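Local coordinates for putative electron transport related protein (Corynebacterium diphtheriae, PDB 4PQ1) that probably acts as a thioredoxin-like thiol-disulfide oxidoreductase of the DsbF type, exchanging electrons through a CxxC disulfide, at residues E30-D35 against N90-F95. Sequence-based numbering, arbitrary orientation. Where two conformers were deposited one is given.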
ATOM      1  N   GLU A  30      -9.298   2.366 -11.171  1.00 36.84           N
ATOM      2  CA  GLU A  30      -9.736   3.758 -11.167  1.00 28.20           C
ATOM      3  C   GLU A  30      -8.957   4.515 -10.092  1.00 29.31           C
ATOM      4  O   GLU A  30      -8.843   4.056  -8.954  1.00 30.73           O
ATOM      5  CB  GLU A  30     -11.255   3.863 -10.922  1.00 22.61           C
ATOM      6  CG  GLU A  30     -11.772   5.300 -10.869  1.00 36.62           C
ATOM      7  CD  GLU A  30     -13.202   5.430 -10.328  1.00 38.87           C
ATOM      8  OE1 GLU A  30     -13.987   4.467 -10.458  1.00 36.62           O
ATOM      9  OE2 GLU A  30     -13.543   6.508  -9.776  1.00 31.89           O
ATOM     10  N   GLY A  31      -8.411   5.670 -10.443  1.00 27.18           N
ATOM     11  CA  GLY A  31      -7.691   6.456  -9.463  1.00 29.28           C
ATOM     12  C   GLY A  31      -8.633   7.267  -8.596  1.00 30.66           C
ATOM     13  O   GLY A  31      -9.806   7.430  -8.921  1.00 26.15           O
ATOM     14  N   LEU A  32      -8.120   7.771  -7.484  1.00 33.94           N
ATOM     15  CA  LEU A  32      -8.919   8.591  -6.582  1.00 31.04           C
ATOM     16  C   LEU A  32      -8.836  10.045  -7.005  1.00 30.86           C
ATOM     17  O   LEU A  32      -9.788  10.807  -6.851  1.00 31.14           O
ATOM     18  CB  LEU A  32      -8.439   8.423  -5.142  1.00 29.01           C
ATOM     19  CG  LEU A  32      -9.127   9.245  -4.053  1.00 27.04           C
ATOM     20  CD1 LEU A  32     -10.576   8.808  -3.887  1.00 23.98           C
ATOM     21  CD2 LEU A  32      -8.333   9.085  -2.755  1.00 23.36           C
ATOM     22  N   THR A  33      -7.687  10.422  -7.548  1.00 30.43           N
ATOM     23  CA  THR A  33      -7.479  11.780  -8.040  1.00 35.25           C
ATOM     24  C   THR A  33      -6.930  11.772  -9.462  1.00 34.10           C
ATOM     25  O   THR A  33      -6.329  12.743  -9.908  1.00 37.18           O
ATOM     26  CB  THR A  33      -6.528  12.571  -7.128  1.00 35.80           C
ATOM     27  OG1 THR A  33      -5.308  11.834  -6.960  1.00 35.39           O
ATOM     28  CG2 THR A  33      -7.180  12.829  -5.756  1.00 25.58           C
ATOM     29  N   SER A  34      -7.142  10.660 -10.162  0.53 35.80           N
ATOM     30  CA  SER A  34      -6.720  10.512 -11.551  0.53 30.98           C
ATOM     31  C   SER A  34      -7.579   9.467 -12.250  0.53 31.51           C
ATOM     32  O   SER A  34      -8.265   8.683 -11.599  0.53 32.77           O
ATOM     33  CB  SER A  34      -5.244  10.118 -11.628  0.53 35.70           C
ATOM     34  OG  SER A  34      -4.837   9.932 -12.972  0.53 31.90           O
ATOM     35  N   ASP A  35      -7.541   9.456 -13.577  1.00 32.66           N
ATOM     36  CA  ASP A  35      -8.298   8.478 -14.354  1.00 33.43           C
ATOM     37  C   ASP A  35      -7.948   7.040 -13.961  1.00 37.96           C
ATOM     38  O   ASP A  35      -8.795   6.304 -13.450  1.00 34.18           O
ATOM     39  CB  ASP A  35      -8.060   8.681 -15.853  1.00 40.10           C
ATOM     40  CG  ASP A  35      -8.866   9.839 -16.426  1.00 44.18           C
ATOM     41  OD1 ASP A  35      -9.884  10.224 -15.809  1.00 54.42           O
ATOM     42  OD2 ASP A  35      -8.487  10.360 -17.497  1.00 55.97           O
ATOM     43  N   ASN A  90     -16.058  11.536  -2.939  1.00 31.18           N
ATOM     44  CA  ASN A  90     -15.686  12.944  -2.804  1.00 27.61           C
ATOM     45  C   ASN A  90     -15.047  13.276  -1.469  1.00 20.11           C
ATOM     46  O   ASN A  90     -14.247  14.200  -1.377  1.00 24.14           O
ATOM     47  CB  ASN A  90     -16.889  13.870  -3.069  1.00 27.10           C
ATOM     48  CG  ASN A  90     -18.095  13.579  -2.205  1.00 25.15           C
ATOM     49  OD1 ASN A  90     -18.169  12.584  -1.480  1.00 23.86           O
ATOM     50  ND2 ASN A  90     -19.088  14.454  -2.317  1.00 24.89           N
ATOM     51  N   ILE A  91     -15.351  12.500  -0.444  1.00 17.77           N
ATOM     52  CA  ILE A  91     -14.782  12.786   0.862  1.00 22.10           C
ATOM     53  C   ILE A  91     -13.372  12.184   0.958  1.00 24.73           C
ATOM     54  O   ILE A  91     -12.484  12.744   1.614  1.00 27.05           O
ATOM     55  CB  ILE A  91     -15.719  12.269   1.977  1.00 22.38           C
ATOM     56  CG1 ILE A  91     -15.312  12.801   3.351  1.00 27.13           C
ATOM     57  CG2 ILE A  91     -15.816  10.771   1.948  1.00 24.26           C
ATOM     58  CD1 ILE A  91     -16.352  12.507   4.425  1.00 28.35           C
ATOM     59  N   ALA A  92     -13.141  11.075   0.254  1.00 26.93           N
ATOM     60  CA  ALA A  92     -11.803  10.507   0.173  1.00 19.50           C
ATOM     61  C   ALA A  92     -10.882  11.471  -0.572  1.00 19.91           C
ATOM     62  O   ALA A  92      -9.769  11.735  -0.130  1.00 23.07           O
ATOM     63  CB  ALA A  92     -11.841   9.146  -0.503  1.00 22.60           C
ATOM     64  N   GLN A  93     -11.348  12.012  -1.692  1.00 17.35           N
ATOM     65  CA  GLN A  93     -10.574  13.018  -2.415  1.00 21.97           C
ATOM     66  C   GLN A  93     -10.306  14.264  -1.574  1.00 29.56           C
ATOM     67  O   GLN A  93      -9.211  14.834  -1.628  1.00 35.02           O
ATOM     68  CB  GLN A  93     -11.289  13.429  -3.687  1.00 23.78           C
ATOM     69  CG  GLN A  93     -11.661  12.291  -4.573  1.00 25.06           C
ATOM     70  CD  GLN A  93     -12.624  12.731  -5.637  1.00 34.98           C
ATOM     71  OE1 GLN A  93     -13.570  13.484  -5.365  1.00 27.08           O
ATOM     72  NE2 GLN A  93     -12.392  12.280  -6.866  1.00 27.32           N
ATOM     73  N   ASP A  94     -11.308  14.685  -0.804  1.00 30.15           N
ATOM     74  CA  ASP A  94     -11.169  15.843   0.073  1.00 27.46           C
ATOM     75  C   ASP A  94     -10.070  15.607   1.097  1.00 25.11           C
ATOM     76  O   ASP A  94      -9.279  16.498   1.390  1.00 22.29           O
ATOM     77  CB  ASP A  94     -12.493  16.142   0.788  1.00 26.59           C
ATOM     78  CG  ASP A  94     -13.491  16.902  -0.092  1.00 28.00           C
ATOM     79  OD1 ASP A  94     -13.061  17.590  -1.036  1.00 32.66           O
ATOM     80  OD2 ASP A  94     -14.716  16.815   0.166  1.00 31.56           O
ATOM     81  N   PHE A  95     -10.040  14.401   1.654  1.00 30.26           N
ATOM     82  CA  PHE A  95      -8.992  14.017   2.599  1.00 28.71           C
ATOM     83  C   PHE A  95      -7.595  14.141   2.003  1.00 30.14           C
ATOM     84  O   PHE A  95      -6.647  14.493   2.701  1.00 33.56           O
ATOM     85  CB  PHE A  95      -9.211  12.587   3.093  1.00 22.48           C
ATOM     86  CG  PHE A  95      -8.162  12.118   4.054  1.00 32.25           C
ATOM     87  CD1 PHE A  95      -8.264  12.416   5.405  1.00 25.91           C
ATOM     88  CD2 PHE A  95      -7.067  11.377   3.608  1.00 28.88           C
ATOM     89  CE1 PHE A  95      -7.301  11.994   6.298  1.00 27.39           C
ATOM     90  CE2 PHE A  95      -6.092  10.946   4.500  1.00 32.97           C
ATOM     91  CZ  PHE A  95      -6.213  11.257   5.853  1.00 35.98           C
TER
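Leu32 and Gln93 come together where the turn of a beta-hairpin meets a helix of the thioredoxin-like fold, their CA atoms 6.3 Å apart. The segment 30-35 carries the chain from strand 28-30 to the antiparallel strand 36-38, and the turn is closed by a backbone hydrogen bond from Gly31 N to Asp35 O (3.1 Å). Facing it, 90-95 is a stretch of helix 89-98, which follows strand 77-83 of the central sheet and leads on to strand 105-107, the outermost of that sheet. Backbone hydrogen bonds of Glu30 with Tyr107 and of Leu32 with Ser105 tie the hairpin to strand 105-107, so the turn joins that strand and the helix.

Leu32 supplies the apolar half of the contact. A chi1 of 178° turns CG away from the Leu32 nitrogen, and one methyl, CD1, reaches the helix and meets both partners: it lies 3.6 Å from Ala92 CB and 3.7 Å from Gln93 CG. The other methyl, CD2, faces the backbone carbonyl of Ala92 more loosely. Val96, Asn83 and Tyr107 also touch Leu32, extending its buried surroundings to the helix and two strands of the sheet.

The aliphatic CG of Gln93 lies beside the leucine, and the amide beyond it adds the polar link. Its chain is extended beyond CG, carrying the amide past the leucine to the turn backbone. Nearby, Lys89 from the start of the same helix forms a salt bridge with Glu30 and a hydrogen bond to Gly31 O, a second polar tie between helix and turn. The glutamine's own bond is fairly straight (160° at the hydrogen): Gln93 NE2 donates to Leu32 O at 3.0 Å, approaching nearly in line with the Leu32 C=O bond, and Leu32 O sits 6° out of the plane of the Gln93 amide.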